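Local coordinates for alpha-L-rhamnosidase (Aspergillus terreus, PDB 6GSZ), which probably hydrolyses terminal non-reducing alpha-L-rhamnose residues of alpha-L-rhamnosides, as a calcium-binding glycoside hydrolase, at residues 352-357 against 399-404; 783-788 against 805-810. All coordinates share one frame; numbering follows the deposited sequence.

Contact 1 (352-357 against 399-404); sequences IRFVHT and RYVQVD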
ATOM      1  N   ILE A 352       7.587 -32.407   4.662  1.00 17.11           N
ATOM      2  CA  ILE A 352       8.536 -31.330   4.815  1.00 16.69           C
ATOM      3  C   ILE A 352       7.869 -30.181   5.583  1.00 17.06           C
ATOM      4  O   ILE A 352       6.749 -29.797   5.253  1.00 18.02           O
ATOM      5  CB  ILE A 352       9.005 -30.815   3.439  1.00 18.12           C
ATOM      6  CG1 ILE A 352       9.223 -31.927   2.415  1.00 18.82           C
ATOM      7  CG2 ILE A 352      10.223 -29.927   3.605  1.00 18.48           C
ATOM      8  CD1 ILE A 352       9.636 -31.429   1.038  1.00 19.77           C
ATOM      9  N   ARG A 353       8.604 -29.615   6.547  1.00 17.18           N
ATOM     10  CA  ARG A 353       8.133 -28.483   7.327  1.00 17.59           C
ATOM     11  C   ARG A 353       9.032 -27.274   7.054  1.00 18.89           C
ATOM     12  O   ARG A 353      10.279 -27.418   6.984  1.00 17.69           O
ATOM     13  CB  ARG A 353       8.150 -28.812   8.822  1.00 17.70           C
ATOM     14  CG  ARG A 353       7.533 -27.734   9.701  1.00 17.69           C
ATOM     15  CD  ARG A 353       7.597 -28.030  11.183  1.00 18.29           C
ATOM     16  NE  ARG A 353       8.970 -28.007  11.654  1.00 19.92           N
ATOM     17  CZ  ARG A 353       9.355 -28.373  12.867  1.00 26.75           C
ATOM     18  NH1 ARG A 353       8.455 -28.756  13.761  1.00 27.89           N
ATOM     19  NH2 ARG A 353      10.639 -28.318  13.191  1.00 30.14           N
ATOM     20  N   PHE A 354       8.370 -26.110   6.908  1.00 15.13           N
ATOM     21  CA  PHE A 354       9.037 -24.832   6.631  1.00 15.75           C
ATOM     22  C   PHE A 354       8.623 -23.818   7.687  1.00 15.60           C
ATOM     23  O   PHE A 354       7.445 -23.478   7.759  1.00 14.97           O
ATOM     24  CB  PHE A 354       8.640 -24.329   5.247  1.00 14.72           C
ATOM     25  CG  PHE A 354       8.898 -25.273   4.104  1.00 15.08           C
ATOM     26  CD1 PHE A 354      10.115 -25.314   3.475  1.00 15.79           C
ATOM     27  CD2 PHE A 354       7.926 -26.171   3.679  1.00 16.01           C
ATOM     28  CE1 PHE A 354      10.351 -26.183   2.424  1.00 17.76           C
ATOM     29  CE2 PHE A 354       8.154 -27.009   2.605  1.00 16.55           C
ATOM     30  CZ  PHE A 354       9.369 -27.037   1.997  1.00 16.67           C
ATOM     31  N   VAL A 355       9.580 -23.415   8.543  1.00 15.03           N
ATOM     32  CA  VAL A 355       9.304 -22.459   9.602  1.00 15.55           C
ATOM     33  C   VAL A 355       9.970 -21.130   9.223  1.00 15.98           C
ATOM     34  O   VAL A 355      11.213 -21.075   9.119  1.00 16.29           O
ATOM     35  CB  VAL A 355       9.804 -22.970  10.973  1.00 16.22           C
ATOM     36  CG1 VAL A 355       9.596 -21.952  12.076  1.00 16.98           C
ATOM     37  CG2 VAL A 355       9.129 -24.284  11.369  1.00 15.73           C
ATOM     38  N   HIS A 356       9.137 -20.099   9.013  1.00 13.74           N
ATOM     39  CA  HIS A 356       9.629 -18.831   8.432  1.00 14.69           C
ATOM     40  C   HIS A 356       9.847 -17.776   9.522  1.00 14.36           C
ATOM     41  O   HIS A 356       8.954 -17.536  10.321  1.00 14.59           O
ATOM     42  CB  HIS A 356       8.589 -18.314   7.418  1.00 13.65           C
ATOM     43  CG  HIS A 356       8.205 -19.271   6.326  1.00 12.73           C
ATOM     44  ND1 HIS A 356       7.386 -20.360   6.562  1.00 13.81           N
ATOM     45  CD2 HIS A 356       8.502 -19.305   5.002  1.00 14.05           C
ATOM     46  CE1 HIS A 356       7.175 -20.989   5.415  1.00 16.30           C
ATOM     47  NE2 HIS A 356       7.867 -20.401   4.447  1.00 14.23           N
ATOM     48  N   THR A 357      11.029 -17.126   9.529  1.00 15.30           N
ATOM     49  CA  THR A 357      11.316 -16.072  10.523  1.00 14.33           C
ATOM     50  C   THR A 357      12.032 -14.887   9.860  1.00 14.40           C
ATOM     51  O   THR A 357      12.653 -15.011   8.820  1.00 14.55           O
ATOM     52  CB  THR A 357      12.132 -16.592  11.715  1.00 15.36           C
ATOM     53  OG1 THR A 357      13.473 -16.850  11.300  1.00 16.16           O
ATOM     54  CG2 THR A 357      11.526 -17.842  12.315  1.00 16.19           C
ATOM     55  N   ARG A 399      13.118 -13.715   6.282  1.00 15.08           N
ATOM     56  CA  ARG A 399      14.377 -13.844   5.559  1.00 14.27           C
ATOM     57  C   ARG A 399      14.921 -15.293   5.636  1.00 13.70           C
ATOM     58  O   ARG A 399      15.591 -15.749   4.718  1.00 15.35           O
ATOM     59  CB  ARG A 399      15.404 -12.859   6.141  1.00 15.90           C
ATOM     60  CG  ARG A 399      16.812 -13.052   5.597  1.00 16.66           C
ATOM     61  CD  ARG A 399      17.761 -11.930   5.951  1.00 18.37           C
ATOM     62  NE  ARG A 399      19.097 -12.328   5.539  1.00 17.87           N
ATOM     63  CZ  ARG A 399      20.156 -11.516   5.511  1.00 17.96           C
ATOM     64  NH1 ARG A 399      20.005 -10.250   5.885  1.00 18.10           N
ATOM     65  NH2 ARG A 399      21.329 -11.983   5.091  1.00 20.61           N
ATOM     66  N   TYR A 400      14.618 -15.969   6.756  1.00 14.50           N
ATOM     67  CA  TYR A 400      15.130 -17.303   7.055  1.00 16.11           C
ATOM     68  C   TYR A 400      13.996 -18.327   7.087  1.00 15.63           C
ATOM     69  O   TYR A 400      12.892 -18.035   7.507  1.00 14.85           O
ATOM     70  CB  TYR A 400      15.862 -17.273   8.399  1.00 17.50           C
ATOM     71  CG  TYR A 400      16.991 -16.267   8.459  1.00 16.82           C
ATOM     72  CD1 TYR A 400      18.238 -16.587   7.950  1.00 17.14           C
ATOM     73  CD2 TYR A 400      16.804 -15.000   9.005  1.00 17.45           C
ATOM     74  CE1 TYR A 400      19.270 -15.666   7.983  1.00 18.83           C
ATOM     75  CE2 TYR A 400      17.830 -14.068   9.024  1.00 20.98           C
ATOM     76  CZ  TYR A 400      19.062 -14.404   8.504  1.00 18.67           C
ATOM     77  OH  TYR A 400      20.127 -13.542   8.551  1.00 22.91           O
ATOM     78  N   VAL A 401      14.350 -19.559   6.733  1.00 15.97           N
ATOM     79  CA  VAL A 401      13.410 -20.673   6.821  1.00 15.60           C
ATOM     80  C   VAL A 401      14.159 -21.885   7.370  1.00 15.33           C
ATOM     81  O   VAL A 401      15.111 -22.347   6.751  1.00 18.22           O
ATOM     82  CB  VAL A 401      12.782 -21.008   5.464  1.00 15.65           C
ATOM     83  CG1 VAL A 401      11.683 -22.040   5.677  1.00 16.73           C
ATOM     84  CG2 VAL A 401      12.256 -19.767   4.789  1.00 16.57           C
ATOM     85  N   GLN A 402      13.684 -22.411   8.499  1.00 14.86           N
ATOM     86  CA  GLN A 402      14.158 -23.718   8.973  1.00 17.52           C
ATOM     87  C   GLN A 402      13.368 -24.796   8.235  1.00 18.31           C
ATOM     88  O   GLN A 402      12.129 -24.744   8.206  1.00 16.99           O
ATOM     89  CB  GLN A 402      13.983 -23.887  10.473  1.00 17.49           C
ATOM     90  CG  GLN A 402      14.564 -25.214  10.955  1.00 19.82           C
ATOM     91  CD  GLN A 402      14.442 -25.420  12.444  1.00 20.55           C
ATOM     92  OE1 GLN A 402      14.773 -24.538  13.252  1.00 22.14           O
ATOM     93  NE2 GLN A 402      13.967 -26.604  12.813  1.00 22.36           N
ATOM     94  N   VAL A 403      14.097 -25.763   7.667  1.00 17.14           N
ATOM     95  CA  VAL A 403      13.488 -26.797   6.840  1.00 17.99           C
ATOM     96  C   VAL A 403      13.755 -28.149   7.478  1.00 20.45           C
ATOM     97  O   VAL A 403      14.936 -28.469   7.691  1.00 20.71           O
ATOM     98  CB  VAL A 403      14.050 -26.775   5.412  1.00 18.39           C
ATOM     99  CG1 VAL A 403      13.392 -27.840   4.570  1.00 20.73           C
ATOM    100  CG2 VAL A 403      13.900 -25.406   4.763  1.00 18.60           C
ATOM    101  N   ASP A 404      12.677 -28.880   7.810  1.00 17.21           N
ATOM    102  CA  ASP A 404      12.799 -30.237   8.372  1.00 18.99           C
ATOM    103  C   ASP A 404      12.115 -31.217   7.435  1.00 20.20           C
ATOM    104  O   ASP A 404      11.038 -30.938   6.901  1.00 22.03           O
ATOM    105  CB  ASP A 404      12.216 -30.304   9.790  1.00 20.20           C
ATOM    106  CG  ASP A 404      13.111 -29.634  10.822  1.00 24.81           C
ATOM    107  OD1 ASP A 404      14.107 -30.279  11.265  1.00 33.18           O
ATOM    108  OD2 ASP A 404      12.865 -28.473  11.122  1.00 26.53           O
TER
HETATM  109  O   HOH W   1      11.131 -26.868  10.068  1.00 22.56           O

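Contact 2 (783-788 against 805-810); sequences PGWRRI and FLTPYG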
ATOM      1  N   PRO A 783      -0.804  20.541  -5.837  1.00 13.27           N
ATOM      2  CA  PRO A 783      -1.265  19.160  -5.662  1.00 12.22           C
ATOM      3  C   PRO A 783      -1.299  18.422  -7.002  1.00 13.12           C
ATOM      4  O   PRO A 783      -1.901  18.900  -7.927  1.00 16.48           O
ATOM      5  CB  PRO A 783      -2.680  19.328  -5.063  1.00 14.29           C
ATOM      6  CG  PRO A 783      -2.608  20.631  -4.340  1.00 17.39           C
ATOM      7  CD  PRO A 783      -1.677  21.504  -5.154  1.00 14.66           C
ATOM      8  N   GLY A 784      -0.663  17.234  -7.056  1.00 12.21           N
ATOM      9  CA  GLY A 784      -0.627  16.478  -8.274  1.00 12.35           C
ATOM     10  C   GLY A 784       0.594  16.668  -9.165  1.00 11.27           C
ATOM     11  O   GLY A 784       0.636  16.084 -10.254  1.00 11.53           O
ATOM     12  N   TRP A 785       1.537  17.542  -8.765  1.00 11.92           N
ATOM     13  CA  TRP A 785       2.855  17.677  -9.396  1.00 12.69           C
ATOM     14  C   TRP A 785       2.835  18.383 -10.761  1.00 11.84           C
ATOM     15  O   TRP A 785       3.852  18.321 -11.446  1.00 13.29           O
ATOM     16  CB  TRP A 785       3.569  16.335  -9.505  1.00 12.61           C
ATOM     17  CG  TRP A 785       3.972  15.698  -8.207  1.00 12.60           C
ATOM     18  CD1 TRP A 785       3.223  14.884  -7.401  1.00 13.30           C
ATOM     19  CD2 TRP A 785       5.282  15.694  -7.632  1.00 12.88           C
ATOM     20  NE1 TRP A 785       3.959  14.455  -6.342  1.00 14.68           N
ATOM     21  CE2 TRP A 785       5.240  14.906  -6.464  1.00 13.02           C
ATOM     22  CE3 TRP A 785       6.508  16.244  -8.016  1.00 12.80           C
ATOM     23  CZ2 TRP A 785       6.348  14.683  -5.666  1.00 14.49           C
ATOM     24  CZ3 TRP A 785       7.608  16.034  -7.229  1.00 13.53           C
ATOM     25  CH2 TRP A 785       7.535  15.240  -6.085  1.00 15.08           C
ATOM     26  N   ARG A 786       1.785  19.134 -11.100  1.00 11.85           N
ATOM     27  CA  ARG A 786       1.852  19.902 -12.345  1.00 12.79           C
ATOM     28  C   ARG A 786       2.808  21.092 -12.194  1.00 12.70           C
ATOM     29  O   ARG A 786       3.308  21.644 -13.210  1.00 14.26           O
ATOM     30  CB  ARG A 786       0.460  20.423 -12.703  1.00 13.61           C
ATOM     31  CG  ARG A 786       0.310  20.971 -14.116  1.00 14.64           C
ATOM     32  CD  ARG A 786      -1.060  21.643 -14.272  1.00 17.58           C
ATOM     33  NE  ARG A 786      -1.158  22.851 -13.431  1.00 17.18           N
ATOM     34  CZ  ARG A 786      -0.924  24.104 -13.815  1.00 17.03           C
ATOM     35  NH1 ARG A 786      -0.669  24.362 -15.094  1.00 18.75           N
ATOM     36  NH2 ARG A 786      -0.902  25.041 -12.877  1.00 18.10           N
ATOM     37  N   ARG A 787       3.062  21.482 -10.937  1.00 12.47           N
ATOM     38  CA  ARG A 787       4.118  22.426 -10.623  1.00 12.64           C
ATOM     39  C   ARG A 787       5.011  21.746  -9.590  1.00 11.85           C
ATOM     40  O   ARG A 787       4.484  21.013  -8.715  1.00 12.69           O
ATOM     41  CB  ARG A 787       3.565  23.725 -10.009  1.00 14.70           C
ATOM     42  CG  ARG A 787       2.668  24.517 -10.935  1.00 16.73           C
ATOM     43  CD  ARG A 787       3.597  25.131 -11.971  1.00 19.47           C
ATOM     44  NE  ARG A 787       2.934  25.972 -12.971  1.00 19.51           N
ATOM     45  CZ  ARG A 787       2.529  25.538 -14.153  1.00 20.67           C
ATOM     46  NH1 ARG A 787       2.639  24.247 -14.435  1.00 19.80           N
ATOM     47  NH2 ARG A 787       1.993  26.391 -15.018  1.00 23.33           N
ATOM     48  N   ILE A 788       6.315  21.792  -9.805  1.00 13.15           N
ATOM     49  CA  ILE A 788       7.295  21.041  -9.074  1.00 13.81           C
ATOM     50  C   ILE A 788       8.281  21.993  -8.398  1.00 13.99           C
ATOM     51  O   ILE A 788       8.746  22.951  -9.041  1.00 16.21           O
ATOM     52  CB  ILE A 788       8.027  20.065 -10.014  1.00 13.85           C
ATOM     53  CG1 ILE A 788       7.001  19.246 -10.798  1.00 15.29           C
ATOM     54  CG2 ILE A 788       9.016  19.199  -9.249  1.00 15.78           C
ATOM     55  CD1 ILE A 788       7.591  18.303 -11.814  1.00 17.58           C
ATOM     56  N   PHE A 805      11.174  10.532 -10.082  1.00 12.77           N
ATOM     57  CA  PHE A 805       9.778  10.413  -9.726  1.00 12.30           C
ATOM     58  C   PHE A 805       8.912  10.492 -10.969  1.00 12.22           C
ATOM     59  O   PHE A 805       8.915  11.517 -11.674  1.00 12.84           O
ATOM     60  CB  PHE A 805       9.346  11.462  -8.697  1.00 13.18           C
ATOM     61  CG  PHE A 805       7.896  11.364  -8.338  1.00 12.48           C
ATOM     62  CD1 PHE A 805       7.407  10.187  -7.786  1.00 11.71           C
ATOM     63  CD2 PHE A 805       7.019  12.388  -8.592  1.00 13.28           C
ATOM     64  CE1 PHE A 805       6.064  10.056  -7.508  1.00 12.93           C
ATOM     65  CE2 PHE A 805       5.675  12.259  -8.316  1.00 13.22           C
ATOM     66  CZ  PHE A 805       5.189  11.060  -7.805  1.00 12.18           C
ATOM     67  N   LEU A 806       8.136   9.416 -11.196  1.00 12.13           N
ATOM     68  CA  LEU A 806       7.199   9.367 -12.305  1.00 11.08           C
ATOM     69  C   LEU A 806       5.894  10.041 -11.905  1.00 10.67           C
ATOM     70  O   LEU A 806       5.010   9.462 -11.308  1.00 13.66           O
ATOM     71  CB  LEU A 806       6.989   7.919 -12.722  1.00 13.39           C
ATOM     72  CG  LEU A 806       6.217   7.688 -14.014  1.00 16.45           C
ATOM     73  CD1 LEU A 806       6.943   8.304 -15.205  1.00 18.75           C
ATOM     74  CD2 LEU A 806       6.040   6.191 -14.211  1.00 17.68           C
ATOM     75  N   THR A 807       5.838  11.333 -12.185  1.00 11.49           N
ATOM     76  CA  THR A 807       4.688  12.157 -11.941  1.00 11.89           C
ATOM     77  C   THR A 807       3.539  11.714 -12.839  1.00 12.08           C
ATOM     78  O   THR A 807       3.770  10.998 -13.832  1.00 12.62           O
ATOM     79  CB  THR A 807       4.953  13.652 -12.226  1.00 12.47           C
ATOM     80  OG1 THR A 807       4.890  13.899 -13.630  1.00 12.59           O
ATOM     81  CG2 THR A 807       6.238  14.193 -11.644  1.00 12.73           C
ATOM     82  N   PRO A 808       2.301  12.186 -12.562  1.00 13.94           N
ATOM     83  CA  PRO A 808       1.205  11.997 -13.501  1.00 15.47           C
ATOM     84  C   PRO A 808       1.409  12.530 -14.933  1.00 15.55           C
ATOM     85  O   PRO A 808       0.617  12.219 -15.822  1.00 17.13           O
ATOM     86  CB  PRO A 808       0.047  12.710 -12.777  1.00 16.66           C
ATOM     87  CG  PRO A 808       0.380  12.673 -11.300  1.00 17.33           C
ATOM     88  CD  PRO A 808       1.876  12.885 -11.335  1.00 16.64           C
ATOM     89  N   TYR A 809       2.472  13.319 -15.141  1.00 13.20           N
ATOM     90  CA  TYR A 809       2.822  13.931 -16.428  1.00 12.79           C
ATOM     91  C   TYR A 809       3.985  13.228 -17.138  1.00 13.09           C
ATOM     92  O   TYR A 809       4.216  13.490 -18.346  1.00 16.35           O
ATOM     93  CB  TYR A 809       3.164  15.407 -16.235  1.00 12.15           C
ATOM     94  CG  TYR A 809       1.992  16.152 -15.666  1.00 11.48           C
ATOM     95  CD1 TYR A 809       1.050  16.723 -16.510  1.00 12.16           C
ATOM     96  CD2 TYR A 809       1.797  16.267 -14.296  1.00 11.71           C
ATOM     97  CE1 TYR A 809      -0.092  17.329 -16.014  1.00 11.33           C
ATOM     98  CE2 TYR A 809       0.675  16.872 -13.775  1.00 13.30           C
ATOM     99  CZ  TYR A 809      -0.284  17.407 -14.634  1.00 12.07           C
ATOM    100  OH  TYR A 809      -1.429  17.980 -14.160  1.00 13.77           O
ATOM    101  N   GLY A 810       4.760  12.423 -16.410  1.00 13.14           N
ATOM    102  CA  GLY A 810       6.003  11.894 -16.900  1.00 13.09           C
ATOM    103  C   GLY A 810       7.127  12.078 -15.890  1.00 12.26           C
ATOM    104  O   GLY A 810       6.916  12.530 -14.737  1.00 13.14           O
TER

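Contact 1 (352-357 against 399-404)
Arg399 and Tyr400 both turn their backbone N-H groups to the carbonyl oxygen of Thr357, at 2.9 Å from Arg399 N and 3.0 Å from Tyr400 N. This is a classic beta bulge, placed where the chain turns a corner into strand 400-404. Arg399 itself extends away to a salt bridge with Asp331. Tyr400 CB lies 3.8 Å from Thr357 OG1, a hydroxyl bonded to the carbonyl of Val359, and the two side chains cross at about a right angle. Val401, beta-branched and suited to an extended backbone, touches Phe354 CB with CG1 (3.8 Å); that methyl also lies at the edge of the Phe354 ring and over one face of the His356 imidazole, toward the rim, while CG2 meets His356 CD2. Gln402 exchanges two backbone bonds with Val355. Its CG is anti to the backbone N (chi1 -176°) and the chain stays extended (chi2 179°), letting the amide reach along its own strand, where NE2 meets the syn lone pair of Asp404 OD2 at 2.8 Å. Val403 touches Ile352 through CG1 and Phe354 through CG2. Asp404 and Arg353, a hydrogen-bonded backbone pair, set opposite charges side by side on a partly exposed, mostly polar face: in their salt bridge Arg353 NH2 meets Asp404 OD2 at 3.0 Å from above the carboxylate plane. A water in the guanidinium plane accepts from Arg353 NE (2.9 Å), probably limiting its rotation; Asp404 OD2 and Gln402 O compete for its protons. On the mostly apolar face, Phe354 and His356, its ND1 satisfied by Ala375 O, pack on Leu340 of a second sheet, consistent with a concanavalin-like beta-sandwich.

Contact 2 (783-788 against 805-810)
Trp785 and Phe805 make the tight part of this contact. Phe805 CE2 sits over the centre of the indole face, 3.3 Å from Trp785 CE2, with the ring planes inclined at 41°. Large flat residues suit this buried place because one indole face can receive a single corner atom, CE2, of a tilted ring. Thr807 continues the apolar surface with its methyl, CG2 lying 4.0 Å from Trp785 CB. Its hydroxyl serves the type I turn Thr807-Gly810: OG1 accepts from Tyr809 N at 2.9 Å, an ST turn, and donates to Gly810 O at 2.7 Å. At Gly784 a CB would jam against the carbonyl O of Pro783, which calls for glycine; its own O meets the Tyr809 ring edge. The solvent side is sparser. Pro808, which lines the 2-(2-methoxyethoxy)ethanol pocket, offers CG to Gly784 O at 3.6 Å, and Arg786 rests CB 3.4 Å from Tyr809 OH while its charged end departs to a salt bridge with Glu782. No hydrogen bond joins the segments. Around them, Tyr809 packs on the calcium ligand Val63, Phe805 stacks on Phe483 of helix 471-484, Gly784 pairs through its backbone with Glu540 of helix 530-542, and Ile788 and Thr807 pack on Ala812 of strand 810-819.

Contacts 1 and 2 belong to different domains, the concanavalin-like and the C-terminal one, on opposite sides of the chain's centre; their nearest atoms are about 28 Å apart and they share no strand. Contact 1 is partly buried and joins neighbouring strands of one sheet, so backbone hydrogen bonds set its register and its partly exposed face can carry a salt bridge with a water beside it. Contact 2 is the more buried: the loop leading into strand 787-790 meets the end of strand 800-807 and its turn, the two strands belonging to different sheets. Without backbone pairing between its segments, it depends on aromatic and methyl packing; the Thr807 hydroxyl bonds within its own turn and the Arg786 guanidinium to Glu782.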